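Local structure of ARF-like GTPase (Chlamydomonas reinhardtii, 4M9Q) at residues 62-65 and 66-70; 92-95 and 96-100; 175-178 and 179-183. The protein belongs to the ADP-ribosylation factor family of small GTPases and carries phosphoaminophosphonic acid-guanylate ester and a magnesium ion in its P-loop-type nucleotide-binding fold. All blocks are in the same frame, centred on the assembly; numbering follows the deposited sequence. Where two conformers were deposited one is given.

How the interactions relate
Three local contacts follow one another along the chain and illustrate how helical turns are fitted round the mixed sheet of a small GTPase. Interaction 1 lies in the loop between strands 48-55 and 74-80, interaction 2 on helix 87-99, and interaction 3 on the long C-terminal helix 157-190. The centres of interactions 1 and 2 are about 11 Å apart, and the two meet directly: Trp65 CE3 is 3.6 Å from Val97 CG2, with Thr93 also against the indole. Interaction 3 is centred about 17 Å from the centre of interaction 1, which it touches where Ala70 meets Glu183. Residues 62-70 thus touch both helices, whereas the nearest atoms of interactions 2 and 3 are about 7 Å apart.

Interaction 1 of 3, residues 62-65 and 66-70; sequences RGVW and KKYLA
In the switch II region of this ARF-like GTPase, the loop that follows strand 48-55, Val64 and Trp65 meet the next turn of chain through both carbonyls and one side chain. Lys67 N donates to Val64 O at 2.9 Å, and Tyr68 N reaches Trp65 O at the same length with a straighter N-H...O angle of 164°. Each bond runs from the N-H of i+3 to the carbonyl of i, and each N-H comes in from above the carbonyl plane, by 47° at Val64 O. Alongside, Val64 and Tyr68 point the same way, with Val64 CG1 3.7 Å from Tyr68 CE2. Val64 O lies in the plane of the phenol ring, at the edge carrying CD2. The Tyr68 ring also meets Phe53 and touches Leu55.

With CG anti to its own carbonyl carbon (chi1 -66°), Trp65 starts its indole beside its backbone N; NE1 is bonded to Gly56 O, and Arg62 CG rests 3.8 Å above one face, offset toward the rim. On the exposed side Lys66 folds back until CD is 3.1 Å from Gly63 O. Backbone bonds thus shape the turn, while the buried indole, against Leu55, Thr93 and Val97, is consistent with a link to the nucleotide-binding core.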
loop_
_atom_site.group_PDB
_atom_site.type_symbol
_atom_site.label_atom_id
_atom_site.label_comp_id
_atom_site.label_asym_id
_atom_site.label_seq_id
_atom_site.Cartn_x
_atom_site.Cartn_y
_atom_site.Cartn_z
ATOM N N ARG A 62 13.763 1.515 -3.030
ATOM C CA ARG A 62 13.028 1.404 -1.720
ATOM C C ARG A 62 13.230 2.578 -0.720
ATOM O O ARG A 62 12.366 2.889 0.105
ATOM C CB ARG A 62 13.511 0.106 -1.025
ATOM C CG ARG A 62 12.451 -0.787 -0.397
ATOM C CD ARG A 62 13.004 -2.194 -0.195
ATOM N NE ARG A 62 12.924 -3.015 -1.409
ATOM C CZ ARG A 62 13.394 -4.262 -1.536
ATOM N NH1 ARG A 62 14.030 -4.861 -0.528
ATOM N NH2 ARG A 62 13.242 -4.908 -2.689
ATOM N N GLY A 63 14.394 3.194 -0.748
ATOM C CA GLY A 63 14.686 4.294 0.159
ATOM C C GLY A 63 13.790 5.509 -0.016
ATOM O O GLY A 63 13.652 6.339 0.880
ATOM N N VAL A 64 13.182 5.621 -1.187
ATOM C CA VAL A 64 12.258 6.686 -1.484
ATOM C C VAL A 64 10.995 6.584 -0.651
ATOM O O VAL A 64 10.362 7.602 -0.368
ATOM C CB VAL A 64 11.873 6.611 -2.968
ATOM C CG1 VAL A 64 10.650 7.476 -3.279
ATOM C CG2 VAL A 64 13.089 6.966 -3.824
ATOM N N TRP A 65 10.612 5.373 -0.245
ATOM C CA TRP A 65 9.357 5.214 0.483
ATOM C C TRP A 65 9.251 6.162 1.623
ATOM O O TRP A 65 8.225 6.833 1.766
ATOM C CB TRP A 65 9.198 3.842 1.041
ATOM C CG TRP A 65 9.059 2.774 0.025
ATOM C CD1 TRP A 65 9.109 2.889 -1.353
ATOM C CD2 TRP A 65 8.897 1.371 0.283
ATOM N NE1 TRP A 65 8.976 1.665 -1.941
ATOM C CE2 TRP A 65 8.832 0.716 -1.021
ATOM C CE3 TRP A 65 8.741 0.622 1.415
ATOM C CZ2 TRP A 65 8.687 -0.632 -1.155
ATOM C CZ3 TRP A 65 8.583 -0.762 1.284
ATOM C CH2 TRP A 65 8.576 -1.375 0.026
ATOM N N LYS A 66 10.313 6.293 2.432
ATOM C CA LYS A 66 10.189 7.121 3.624
ATOM C C LYS A 66 9.884 8.570 3.330
ATOM O O LYS A 66 9.396 9.289 4.194
ATOM C CB LYS A 66 11.340 6.964 4.634
ATOM C CG LYS A 66 12.702 6.518 4.138
ATOM C CD LYS A 66 13.550 7.680 3.696
ATOM C CE LYS A 66 14.963 7.602 4.240
ATOM N NZ LYS A 66 15.710 8.764 3.652
ATOM N N LYS A 67 10.122 9.004 2.104
ATOM C CA LYS A 67 9.870 10.410 1.749
ATOM C C LYS A 67 8.378 10.694 1.606
ATOM O O LYS A 67 7.985 11.855 1.551
ATOM C CB LYS A 67 10.628 10.803 0.478
ATOM C CG LYS A 67 12.077 10.389 0.550
ATOM C CD LYS A 67 12.953 11.373 -0.183
ATOM C CE LYS A 67 14.421 11.225 0.202
ATOM N NZ LYS A 67 14.998 12.585 0.255
ATOM N N TYR A 68 7.567 9.637 1.596
ATOM C CA TYR A 68 6.130 9.753 1.458
ATOM C C TYR A 68 5.370 9.501 2.742
ATOM O O TYR A 68 4.135 9.725 2.780
ATOM C CB TYR A 68 5.618 8.748 0.422
ATOM C CG TYR A 68 5.936 9.122 -0.989
ATOM C CD1 TYR A 68 4.972 9.725 -1.793
ATOM C CD2 TYR A 68 7.203 8.899 -1.521
ATOM C CE1 TYR A 68 5.252 10.085 -3.094
ATOM C CE2 TYR A 68 7.503 9.270 -2.824
ATOM C CZ TYR A 68 6.515 9.853 -3.605
ATOM O OH TYR A 68 6.767 10.206 -4.907
ATOM N N LEU A 69 6.026 8.989 3.775
ATOM C CA LEU A 69 5.231 8.413 4.864
ATOM C C LEU A 69 4.567 9.479 5.702
ATOM O O LEU A 69 3.565 9.204 6.376
ATOM C CB LEU A 69 6.041 7.459 5.709
ATOM C CG LEU A 69 6.554 6.255 4.904
ATOM C CD1 LEU A 69 7.490 5.420 5.775
ATOM C CD2 LEU A 69 5.400 5.413 4.342
ATOM N N ALA A 70 5.085 10.705 5.608
ATOM C CA ALA A 70 4.528 11.853 6.340
ATOM C C ALA A 70 3.253 12.355 5.712
ATOM O O ALA A 70 2.373 12.857 6.413
ATOM C CB ALA A 70 5.546 12.996 6.426
#

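Interaction 2 of 3, residues 92-95 and 96-100; sequences MTMA and EVLEN
Met94 and Leu98 stand side by side on helix 87-99, the helix of a beta-alpha-beta crossover between strands 74-80 and 108-113 in the P-loop GTPase fold. Their side chains point the same way, with Met94 CG 4.2 Å from Leu98 CG. Met94 is extended at first, CG being anti to the backbone N (chi1 -168°), and bends only at its last torsion. Its flank packs on Tyr77 of the sheet and on Leu130 and Leu132.

The buried side owes its tightness to its surroundings. Val97 lies against two carbonyls of the preceding turn, CB 3.4 Å from Met94 O and CG2 3.6 Å from Thr93 O, while its side chain reaches Ile75 of strand 74-80. Its N donates to Thr93 O over 3.3 Å. Thr93 faces the same core against Tyr77, Leu12 and Trp65, and its polar end is satisfied within the helix because OG1 is hydrogen-bonded to Glu89 O.

The opposite character belongs to Met92, Ala95, Glu96 and Glu99, which are exposed. Glu96 sets its CB 3.5 Å from Thr93 O, but its carboxylate, like that of Glu99, leads away from the preceding turn. Glu96 N donates to Met92 O at 3.1 Å, a nearly straight bond of 168°.

The helix ends at Glu99; Asn100 is the first residue to leave helical angles, and its side chain accepts a hydrogen bond through OD1 from Phe102 N. Just before this end, Leu98 N meets Met94 O at 2.8 Å, nearly in line with the carbonyl bond.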
loop_
_atom_site.group_PDB
_atom_site.type_symbol
_atom_site.label_atom_id
_atom_site.label_comp_id
_atom_site.label_asym_id
_atom_site.label_seq_id
_atom_site.Cartn_x
_atom_site.Cartn_y
_atom_site.Cartn_z
ATOM N N MET A 92 11.067 -7.692 6.662
ATOM C CA MET A 92 12.035 -6.700 7.116
ATOM C C MET A 92 11.671 -5.357 6.497
ATOM O O MET A 92 11.842 -4.303 7.105
ATOM C CB MET A 92 13.462 -7.082 6.729
ATOM C CG MET A 92 13.987 -8.336 7.421
ATOM S SD MET A 92 15.769 -8.610 7.207
ATOM C CE MET A 92 16.191 -7.617 5.751
ATOM N N THR A 93 11.158 -5.395 5.276
ATOM C CA THR A 93 10.848 -4.165 4.566
ATOM C C THR A 93 9.651 -3.456 5.210
ATOM O O THR A 93 9.640 -2.225 5.402
ATOM C CB THR A 93 10.566 -4.473 3.095
ATOM O OG1 THR A 93 11.773 -4.944 2.488
ATOM C CG2 THR A 93 10.163 -3.284 2.405
ATOM N N MET A 94 8.656 -4.238 5.571
ATOM C CA MET A 94 7.517 -3.682 6.267
ATOM C C MET A 94 7.943 -3.176 7.638
ATOM O O MET A 94 7.539 -2.100 8.050
ATOM C CB MET A 94 6.386 -4.692 6.398
ATOM C CG MET A 94 5.091 -4.025 6.853
ATOM S SD MET A 94 3.626 -5.056 6.570
ATOM C CE MET A 94 4.192 -6.462 7.487
ATOM N N ALA A 95 8.771 -3.938 8.334
ATOM C CA ALA A 95 9.261 -3.501 9.643
ATOM C C ALA A 95 9.841 -2.062 9.554
ATOM O O ALA A 95 9.475 -1.190 10.330
ATOM C CB ALA A 95 10.301 -4.481 10.193
ATOM N N GLU A 96 10.731 -1.836 8.592
ATOM C CA GLU A 96 11.307 -0.533 8.377
ATOM C C GLU A 96 10.242 0.568 8.230
ATOM O O GLU A 96 10.392 1.671 8.778
ATOM C CB GLU A 96 12.182 -0.537 7.129
ATOM C CG GLU A 96 13.677 -0.701 7.384
ATOM C CD GLU A 96 14.500 0.374 6.678
ATOM O OE1 GLU A 96 14.084 0.834 5.567
ATOM O OE2 GLU A 96 15.563 0.765 7.252
ATOM N N VAL A 97 9.186 0.278 7.476
ATOM C CA VAL A 97 8.124 1.227 7.286
ATOM C C VAL A 97 7.449 1.476 8.623
ATOM O O VAL A 97 7.254 2.605 9.037
ATOM C CB VAL A 97 7.085 0.705 6.261
ATOM C CG1 VAL A 97 5.825 1.546 6.309
ATOM C CG2 VAL A 97 7.675 0.695 4.854
ATOM N N LEU A 98 7.116 0.412 9.328
ATOM C CA LEU A 98 6.418 0.556 10.601
ATOM C C LEU A 98 7.229 1.285 11.691
ATOM O O LEU A 98 6.636 1.986 12.510
ATOM C CB LEU A 98 5.966 -0.821 11.121
ATOM C CG LEU A 98 4.962 -1.621 10.277
ATOM C CD1 LEU A 98 4.746 -2.949 10.999
ATOM C CD2 LEU A 98 3.661 -0.886 10.003
ATOM N N GLU A 99 8.554 1.104 11.683
ATOM C CA GLU A 99 9.462 1.722 12.657
ATOM C C GLU A 99 9.435 3.233 12.468
ATOM O O GLU A 99 9.572 3.995 13.417
ATOM C CB GLU A 99 10.901 1.213 12.455
ATOM C CG GLU A 99 11.629 0.819 13.735
ATOM C CD GLU A 99 13.056 1.364 13.833
ATOM O OE1 GLU A 99 13.485 1.699 14.963
ATOM O OE2 GLU A 99 13.740 1.458 12.789
ATOM N N ASN A 100 9.251 3.651 11.218
ATOM C CA ASN A 100 9.216 5.069 10.858
ATOM C C ASN A 100 8.213 5.860 11.679
ATOM O O ASN A 100 7.099 5.444 11.925
ATOM C CB ASN A 100 8.919 5.276 9.375
ATOM C CG ASN A 100 9.059 6.742 8.948
ATOM O OD1 ASN A 100 8.183 7.603 9.235
ATOM N ND2 ASN A 100 10.161 7.036 8.242
#

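Interaction 3 of 3, residues 175-178 and 179-183; sequences RLDP and RVQTE
Pro178 and Thr182 are joined twice over one turn of the long C-terminal helix 157-190. Pro178 O accepts from Thr182 N at 2.8 Å and also from Thr182 OG1 at 2.6 Å. The hydroxyl sits beside its own backbone N (chi1 -46°), which turns it back toward the preceding turn, and it approaches from 42° above the carbonyl plane. One carbonyl oxygen is therefore gripped by two donors of the same residue, and the threonine hydroxyl spends its proton on it.

The neighbouring carbonyls take one backbone donor each from this turn. Val180 N bonds to Leu176 O in the carbonyl plane, and Gln181 N to Asp177 O at 2.7 Å in a nearly straight bond. Val180 CG2 presses within 3.2 Å of Leu176 O as well.

Asp177 and Gln181 run side by side with carboxylate and amide planes only 12° apart, yet they meet through carbon: Asp177 OD2 is 4.1 Å from Gln181 CG. That oxygen is satisfied by NE2 of His73. Arg175 NH2 forms a salt bridge with Glu172. Leu176 slants across Arg179, CD1 lying 4.1 Å from NH2. Arg179 NH1 pairs in a salt bridge with Glu183 OE2 at 3.4 Å, and Glu183 OE1 has a second partner in Lys106.

Pro178 N has no hydrogen to give, and the helix is kinked here. Arg179 N still lies 3.6 Å from Arg175 O; short regular bonds return with Val180 N, as expected of a proline inside an alpha helix.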
loop_
_atom_site.group_PDB
_atom_site.type_symbol
_atom_site.label_atom_id
_atom_site.label_comp_id
_atom_site.label_asym_id
_atom_site.label_seq_id
_atom_site.Cartn_x
_atom_site.Cartn_y
_atom_site.Cartn_z
ATOM N N ARG A 175 -8.788 12.852 13.896
ATOM C CA ARG A 175 -7.481 12.942 14.538
ATOM C C ARG A 175 -6.364 12.798 13.526
ATOM O O ARG A 175 -5.376 13.513 13.576
ATOM C CB ARG A 175 -7.352 11.854 15.605
ATOM C CG ARG A 175 -8.123 12.198 16.873
ATOM C CD ARG A 175 -8.236 11.034 17.845
ATOM N NE ARG A 175 -9.165 9.996 17.381
ATOM C CZ ARG A 175 -9.750 9.088 18.166
ATOM N NH1 ARG A 175 -9.533 9.074 19.485
ATOM N NH2 ARG A 175 -10.568 8.181 17.628
ATOM N N LEU A 176 -6.540 11.870 12.598
ATOM C CA LEU A 176 -5.504 11.516 11.639
ATOM C C LEU A 176 -5.160 12.616 10.621
ATOM O O LEU A 176 -3.981 12.841 10.292
ATOM C CB LEU A 176 -5.951 10.265 10.886
ATOM C CG LEU A 176 -4.893 9.429 10.188
ATOM C CD1 LEU A 176 -3.655 9.256 11.055
ATOM C CD2 LEU A 176 -5.502 8.082 9.862
ATOM N N ASP A 177 -6.185 13.284 10.095
ATOM C CA ASP A 177 -5.966 14.179 8.965
ATOM C C ASP A 177 -5.139 15.395 9.365
ATOM O O ASP A 177 -4.152 15.719 8.698
ATOM C CB ASP A 177 -7.277 14.577 8.302
ATOM C CG ASP A 177 -7.051 15.388 7.065
ATOM O OD1 ASP A 177 -7.568 16.537 6.980
ATOM O OD2 ASP A 177 -6.324 14.878 6.192
ATOM N N PRO A 178 -5.524 16.076 10.463
ATOM C CA PRO A 178 -4.707 17.199 10.959
ATOM C C PRO A 178 -3.255 16.820 11.191
ATOM O O PRO A 178 -2.363 17.553 10.766
ATOM C CB PRO A 178 -5.356 17.560 12.288
ATOM C CG PRO A 178 -6.762 17.081 12.192
ATOM C CD PRO A 178 -6.739 15.875 11.286
ATOM N N ARG A 179 -3.028 15.665 11.813
ATOM C CA ARG A 179 -1.692 15.142 11.977
ATOM C C ARG A 179 -1.030 14.972 10.611
ATOM O O ARG A 179 0.094 15.401 10.427
ATOM C CB ARG A 179 -1.713 13.812 12.743
ATOM C CG ARG A 179 -0.443 12.978 12.548
ATOM C CD ARG A 179 -0.128 12.110 13.748
ATOM N NE ARG A 179 -0.455 10.706 13.513
ATOM C CZ ARG A 179 0.352 9.814 12.943
ATOM N NH1 ARG A 179 1.563 10.139 12.478
ATOM N NH2 ARG A 179 -0.073 8.576 12.830
ATOM N N VAL A 180 -1.711 14.365 9.652
ATOM C CA VAL A 180 -1.086 14.186 8.347
ATOM C C VAL A 180 -0.753 15.547 7.759
ATOM O O VAL A 180 0.371 15.782 7.325
ATOM C CB VAL A 180 -1.941 13.352 7.365
ATOM C CG1 VAL A 180 -1.345 13.390 5.951
ATOM C CG2 VAL A 180 -2.083 11.933 7.907
ATOM N N GLN A 181 -1.720 16.447 7.766
ATOM C CA GLN A 181 -1.512 17.765 7.156
ATOM C C GLN A 181 -0.362 18.484 7.799
ATOM O O GLN A 181 0.474 19.044 7.118
ATOM C CB GLN A 181 -2.806 18.607 7.207
ATOM C CG GLN A 181 -3.845 18.154 6.174
ATOM C CD GLN A 181 -3.320 18.234 4.737
ATOM O OE1 GLN A 181 -2.826 17.255 4.176
ATOM N NE2 GLN A 181 -3.400 19.416 4.146
ATOM N N THR A 182 -0.307 18.431 9.119
ATOM C CA THR A 182 0.744 19.122 9.868
ATOM C C THR A 182 2.103 18.475 9.633
ATOM O O THR A 182 3.061 19.179 9.310
ATOM C CB THR A 182 0.452 19.121 11.384
ATOM O OG1 THR A 182 -0.919 19.483 11.609
ATOM C CG2 THR A 182 1.357 20.109 12.117
ATOM N N GLU A 183 2.166 17.141 9.816
ATOM C CA GLU A 183 3.389 16.331 9.600
ATOM C C GLU A 183 3.908 16.501 8.171
ATOM O O GLU A 183 5.088 16.770 7.976
ATOM C CB GLU A 183 3.178 14.831 9.956
ATOM C CG GLU A 183 2.431 14.001 8.895
ATOM C CD GLU A 183 2.230 12.483 9.185
ATOM O OE1 GLU A 183 1.300 11.872 8.624
ATOM O OE2 GLU A 183 2.996 11.866 9.939
#